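Local coordinates for protein NAD-dependent aldehyde dehydrogenase (Burkholderia multivorans, PDB 5UJU) that probably oxidises aldehydes to carboxylic acids with NAD+ as the electron acceptor, at residues Arg437-Val446 with Pro459-Asp467. Numbering follows the deposited sequence.
Sequences RTPLVLQLDV and PISFVIATD
Leu444 and Leu442 pack against Phe462 where strands 440-445 and 460-466 run parallel as neighbours in a seven-stranded sheet. Their CD1 methyls come obliquely to neighbouring ring atoms, Leu444 CD1 3.5 Å from Phe462 CD1 and Leu442 CD1 3.5 Å from Phe462 CE1. Both leucines run side by side with the phenylalanine, pointing the same way; all three place CG anti to the carbonyl carbon (chi1 -70° for Leu444). Further along the same face, Leu444 CB lies 4.1 Å from Ile464 CG1, and Trp456 meets Phe462 edge-to-face.

Pro459 starts the pairing. Its CB packs 3.7 Å from Pro439 CA, while Pro459 O takes the N-H of Leu440 N at 2.8 Å. Six more backbone hydrogen bonds follow, seven in all, alternating in direction and ending with Val446 N on Ala465 O. On the other face, Val441 CG1 meets Val463 CG2 at 4.0 Å, the two side chains set obliquely, and a water whose oxygen lies 2.9 Å from Leu440 O donates to it and also bonds Ser461 OG. Asp445 OD2 accepts the Ala447 N-H, while OD1 pairs with Arg361, which also bridges to Asp467 and probably offsets the repulsion between the acids.

Helix 449-452 links the strands in a beta-alpha-beta unit, and helices 373-388 and 404-414 pack against opposite faces. Backbone amides and carbonyls fix the register, aliphatic and aromatic carbon packs the Phe462 face, and the face of Val441 and Val463 mixes apolar contact with a water-bridged hydroxyl.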
ATOM      1  N   ARG A 437      -7.391 -10.084  38.957  1.00 26.61           N
ATOM      2  CA  ARG A 437      -6.413  -9.235  39.629  1.00 36.40           C
ATOM      3  C   ARG A 437      -6.755  -7.767  39.407  1.00 31.51           C
ATOM      4  O   ARG A 437      -7.074  -7.367  38.285  1.00 31.97           O
ATOM      5  CB  ARG A 437      -4.993  -9.470  39.085  1.00 34.69           C
ATOM      6  CG  ARG A 437      -4.480 -10.878  39.144  1.00 36.55           C
ATOM      7  CD  ARG A 437      -4.262 -11.305  40.573  1.00 32.85           C
ATOM      8  NE  ARG A 437      -3.422 -12.500  40.674  1.00 35.45           N
ATOM      9  CZ  ARG A 437      -3.894 -13.738  40.724  1.00 42.53           C
ATOM     10  NH1 ARG A 437      -5.205 -13.947  40.671  1.00 46.35           N
ATOM     11  NH2 ARG A 437      -3.059 -14.766  40.826  1.00 42.81           N
ATOM     12  N   THR A 438      -6.647  -6.958  40.469  1.00 33.23           N
ATOM     13  CA  THR A 438      -6.947  -5.528  40.388  1.00 29.97           C
ATOM     14  C   THR A 438      -5.730  -4.758  39.880  1.00 29.70           C
ATOM     15  O   THR A 438      -4.614  -5.279  39.898  1.00 27.50           O
ATOM     16  CB  THR A 438      -7.384  -4.993  41.759  1.00 32.70           C
ATOM     17  OG1 THR A 438      -6.333  -5.154  42.724  1.00 27.95           O
ATOM     18  CG2 THR A 438      -8.624  -5.736  42.232  1.00 32.89           C
ATOM     19  N   PRO A 439      -5.910  -3.514  39.421  1.00 30.42           N
ATOM     20  CA  PRO A 439      -4.778  -2.793  38.827  1.00 30.11           C
ATOM     21  C   PRO A 439      -3.696  -2.421  39.834  1.00 33.68           C
ATOM     22  O   PRO A 439      -3.952  -2.134  41.011  1.00 28.63           O
ATOM     23  CB  PRO A 439      -5.427  -1.535  38.238  1.00 31.03           C
ATOM     24  CG  PRO A 439      -6.866  -1.910  38.024  1.00 23.94           C
ATOM     25  CD  PRO A 439      -7.189  -2.817  39.166  1.00 25.13           C
ATOM     26  N   LEU A 440      -2.463  -2.428  39.334  1.00 33.78           N
ATOM     27  CA  LEU A 440      -1.297  -1.934  40.049  1.00 33.99           C
ATOM     28  C   LEU A 440      -0.974  -0.534  39.543  1.00 39.01           C
ATOM     29  O   LEU A 440      -0.808  -0.331  38.334  1.00 32.75           O
ATOM     30  CB  LEU A 440      -0.098  -2.859  39.834  1.00 27.87           C
ATOM     31  CG  LEU A 440       1.249  -2.377  40.390  1.00 28.02           C
ATOM     32  CD1 LEU A 440       1.249  -2.371  41.923  1.00 32.77           C
ATOM     33  CD2 LEU A 440       2.343  -3.255  39.857  1.00 30.71           C
ATOM     34  N   VAL A 441      -0.889   0.430  40.460  1.00 31.91           N
ATOM     35  CA  VAL A 441      -0.580   1.809  40.108  1.00 30.31           C
ATOM     36  C   VAL A 441       0.676   2.222  40.854  1.00 35.00           C
ATOM     37  O   VAL A 441       0.740   2.106  42.085  1.00 34.50           O
ATOM     38  CB  VAL A 441      -1.738   2.774  40.418  1.00 32.50           C
ATOM     39  CG1 VAL A 441      -1.354   4.178  39.960  1.00 27.81           C
ATOM     40  CG2 VAL A 441      -3.027   2.332  39.699  1.00 23.72           C
ATOM     41  N   LEU A 442       1.667   2.695  40.110  1.00 33.81           N
ATOM     42  CA  LEU A 442       2.970   3.021  40.659  1.00 36.49           C
ATOM     43  C   LEU A 442       3.288   4.491  40.438  1.00 40.90           C
ATOM     44  O   LEU A 442       2.763   5.140  39.530  1.00 38.36           O
ATOM     45  CB  LEU A 442       4.066   2.162  40.022  1.00 38.96           C
ATOM     46  CG  LEU A 442       3.830   0.657  40.151  1.00 41.50           C
ATOM     47  CD1 LEU A 442       4.394  -0.085  38.960  1.00 47.60           C
ATOM     48  CD2 LEU A 442       4.439   0.141  41.429  1.00 39.51           C
ATOM     49  N   GLN A 443       4.162   5.015  41.285  1.00 31.92           N
ATOM     50  CA  GLN A 443       4.675   6.362  41.110  1.00 29.77           C
ATOM     51  C   GLN A 443       6.104   6.272  40.593  1.00 32.39           C
ATOM     52  O   GLN A 443       6.921   5.528  41.151  1.00 34.29           O
ATOM     53  CB  GLN A 443       4.640   7.149  42.426  1.00 31.68           C
ATOM     54  CG  GLN A 443       5.230   8.545  42.302  1.00 32.00           C
ATOM     55  CD  GLN A 443       5.142   9.358  43.596  1.00 44.22           C
ATOM     56  OE1 GLN A 443       4.254   9.158  44.424  1.00 43.42           O
ATOM     57  NE2 GLN A 443       6.073  10.276  43.764  1.00 41.17           N
ATOM     58  N   LEU A 444       6.399   7.027  39.534  1.00 32.66           N
ATOM     59  CA  LEU A 444       7.754   7.165  39.019  1.00 39.83           C
ATOM     60  C   LEU A 444       8.097   8.640  38.838  1.00 42.68           C
ATOM     61  O   LEU A 444       7.250   9.531  38.967  1.00 31.96           O
ATOM     62  CB  LEU A 444       7.929   6.430  37.688  1.00 30.58           C
ATOM     63  CG  LEU A 444       7.903   4.912  37.815  1.00 37.51           C
ATOM     64  CD1 LEU A 444       8.007   4.285  36.424  1.00 37.72           C
ATOM     65  CD2 LEU A 444       9.036   4.465  38.714  1.00 43.89           C
ATOM     66  N   ASP A 445       9.369   8.883  38.554  1.00 41.59           N
ATOM     67  CA  ASP A 445       9.877  10.177  38.138  1.00 46.47           C
ATOM     68  C   ASP A 445      10.287  10.082  36.678  1.00 41.84           C
ATOM     69  O   ASP A 445      10.527   8.990  36.161  1.00 42.63           O
ATOM     70  CB  ASP A 445      11.072  10.615  38.999  1.00 48.11           C
ATOM     71  CG  ASP A 445      11.573  12.003  38.639  1.00 50.68           C
ATOM     72  OD1 ASP A 445      10.946  12.996  39.072  1.00 52.57           O
ATOM     73  OD2 ASP A 445      12.586  12.096  37.913  1.00 49.45           O
ATOM     74  N   VAL A 446      10.352  11.241  36.013  1.00 36.53           N
ATOM     75  CA  VAL A 446      10.738  11.284  34.606  1.00 42.89           C
ATOM     76  C   VAL A 446      12.117  10.663  34.376  1.00 45.38           C
ATOM     77  O   VAL A 446      12.402  10.173  33.276  1.00 42.04           O
ATOM     78  CB  VAL A 446      10.663  12.739  34.088  1.00 44.11           C
ATOM     79  CG1 VAL A 446      11.696  13.613  34.760  1.00 48.90           C
ATOM     80  CG2 VAL A 446      10.800  12.780  32.582  1.00 46.44           C
ATOM     81  N   PRO A 459      -2.696  -4.975  33.888  1.00 28.91           N
ATOM     82  CA  PRO A 459      -3.247  -3.800  34.599  1.00 30.87           C
ATOM     83  C   PRO A 459      -2.177  -3.068  35.398  1.00 30.45           C
ATOM     84  O   PRO A 459      -2.185  -3.045  36.626  1.00 33.48           O
ATOM     85  CB  PRO A 459      -4.315  -4.436  35.495  1.00 27.41           C
ATOM     86  CG  PRO A 459      -3.731  -5.784  35.830  1.00 28.23           C
ATOM     87  CD  PRO A 459      -2.973  -6.235  34.597  1.00 28.65           C
ATOM     88  N   ILE A 460      -1.239  -2.450  34.687  1.00 28.04           N
ATOM     89  CA  ILE A 460      -0.060  -1.824  35.285  1.00 29.14           C
ATOM     90  C   ILE A 460       0.039  -0.398  34.765  1.00 30.44           C
ATOM     91  O   ILE A 460      -0.072  -0.174  33.557  1.00 32.82           O
ATOM     92  CB  ILE A 460       1.214  -2.611  34.929  1.00 34.26           C
ATOM     93  CG1 ILE A 460       1.097  -4.058  35.433  1.00 33.07           C
ATOM     94  CG2 ILE A 460       2.480  -1.872  35.412  1.00 31.00           C
ATOM     95  CD1 ILE A 460       2.047  -5.051  34.736  1.00 34.15           C
ATOM     96  N   SER A 461       0.250   0.566  35.664  1.00 31.38           N
ATOM     97  CA  SER A 461       0.394   1.938  35.194  1.00 28.82           C
ATOM     98  C   SER A 461       1.330   2.739  36.094  1.00 35.67           C
ATOM     99  O   SER A 461       1.607   2.368  37.243  1.00 33.70           O
ATOM    100  CB  SER A 461      -0.958   2.643  35.084  1.00 30.94           C
ATOM    101  OG  SER A 461      -1.631   2.665  36.331  1.00 31.61           O
ATOM    102  N   PHE A 462       1.814   3.854  35.538  1.00 31.45           N
ATOM    103  CA  PHE A 462       2.786   4.726  36.187  1.00 33.02           C
ATOM    104  C   PHE A 462       2.267   6.159  36.155  1.00 34.72           C
ATOM    105  O   PHE A 462       1.965   6.689  35.079  1.00 35.32           O
ATOM    106  CB  PHE A 462       4.149   4.644  35.487  1.00 29.53           C
ATOM    107  CG  PHE A 462       4.577   3.241  35.173  1.00 30.98           C
ATOM    108  CD1 PHE A 462       5.067   2.409  36.164  1.00 38.19           C
ATOM    109  CD2 PHE A 462       4.467   2.746  33.883  1.00 31.12           C
ATOM    110  CE1 PHE A 462       5.445   1.104  35.871  1.00 35.83           C
ATOM    111  CE2 PHE A 462       4.846   1.441  33.587  1.00 29.62           C
ATOM    112  CZ  PHE A 462       5.327   0.622  34.579  1.00 33.18           C
ATOM    113  N   VAL A 463       2.142   6.765  37.332  1.00 35.08           N
ATOM    114  CA  VAL A 463       1.979   8.210  37.466  1.00 34.00           C
ATOM    115  C   VAL A 463       3.387   8.788  37.593  1.00 37.45           C
ATOM    116  O   VAL A 463       4.121   8.449  38.527  1.00 39.47           O
ATOM    117  CB  VAL A 463       1.104   8.564  38.681  1.00 32.59           C
ATOM    118  CG1 VAL A 463       0.870  10.075  38.760  1.00 34.73           C
ATOM    119  CG2 VAL A 463      -0.227   7.803  38.600  1.00 32.59           C
ATOM    120  N   ILE A 464       3.781   9.610  36.622  1.00 35.80           N
ATOM    121  CA  ILE A 464       5.180   9.963  36.382  1.00 36.05           C
ATOM    122  C   ILE A 464       5.329  11.464  36.559  1.00 35.02           C
ATOM    123  O   ILE A 464       4.664  12.245  35.865  1.00 35.29           O
ATOM    124  CB  ILE A 464       5.637   9.535  34.976  1.00 31.13           C
ATOM    125  CG1 ILE A 464       5.488   8.022  34.811  1.00 33.05           C
ATOM    126  CG2 ILE A 464       7.078  10.003  34.694  1.00 30.10           C
ATOM    127  CD1 ILE A 464       5.458   7.573  33.351  1.00 36.77           C
ATOM    128  N   ALA A 465       6.204  11.867  37.481  1.00 35.00           N
ATOM    129  CA  ALA A 465       6.430  13.281  37.751  1.00 36.68           C
ATOM    130  C   ALA A 465       7.407  13.854  36.727  1.00 41.39           C
ATOM    131  O   ALA A 465       8.544  13.383  36.611  1.00 43.19           O
ATOM    132  CB  ALA A 465       6.963  13.477  39.173  1.00 34.42           C
ATOM    133  N   THR A 466       6.971  14.887  36.013  1.00 36.75           N
ATOM    134  CA  THR A 466       7.774  15.590  35.022  1.00 34.30           C
ATOM    135  C   THR A 466       8.119  16.992  35.531  1.00 38.49           C
ATOM    136  O   THR A 466       7.544  17.481  36.506  1.00 38.88           O
ATOM    137  CB  THR A 466       7.022  15.689  33.693  1.00 40.99           C
ATOM    138  OG1 THR A 466       5.885  16.546  33.860  1.00 38.08           O
ATOM    139  CG2 THR A 466       6.536  14.285  33.215  1.00 38.63           C
ATOM    140  N   ASP A 467       9.079  17.638  34.858  1.00 41.54           N
ATOM    141  CA  ASP A 467       9.448  19.006  35.220  1.00 46.98           C
ATOM    142  C   ASP A 467       8.347  19.999  34.886  1.00 48.38           C
ATOM    143  O   ASP A 467       8.212  21.021  35.565  1.00 50.16           O
ATOM    144  CB  ASP A 467      10.740  19.413  34.520  1.00 46.56           C
ATOM    145  CG  ASP A 467      11.922  18.612  34.990  1.00 48.92           C
ATOM    146  OD1 ASP A 467      11.831  18.035  36.092  1.00 48.74           O
ATOM    147  OD2 ASP A 467      12.934  18.545  34.262  1.00 54.32           O
TER
HETATM  148  O   HOH W   1      -2.933   0.269  36.446  1.00 27.14           O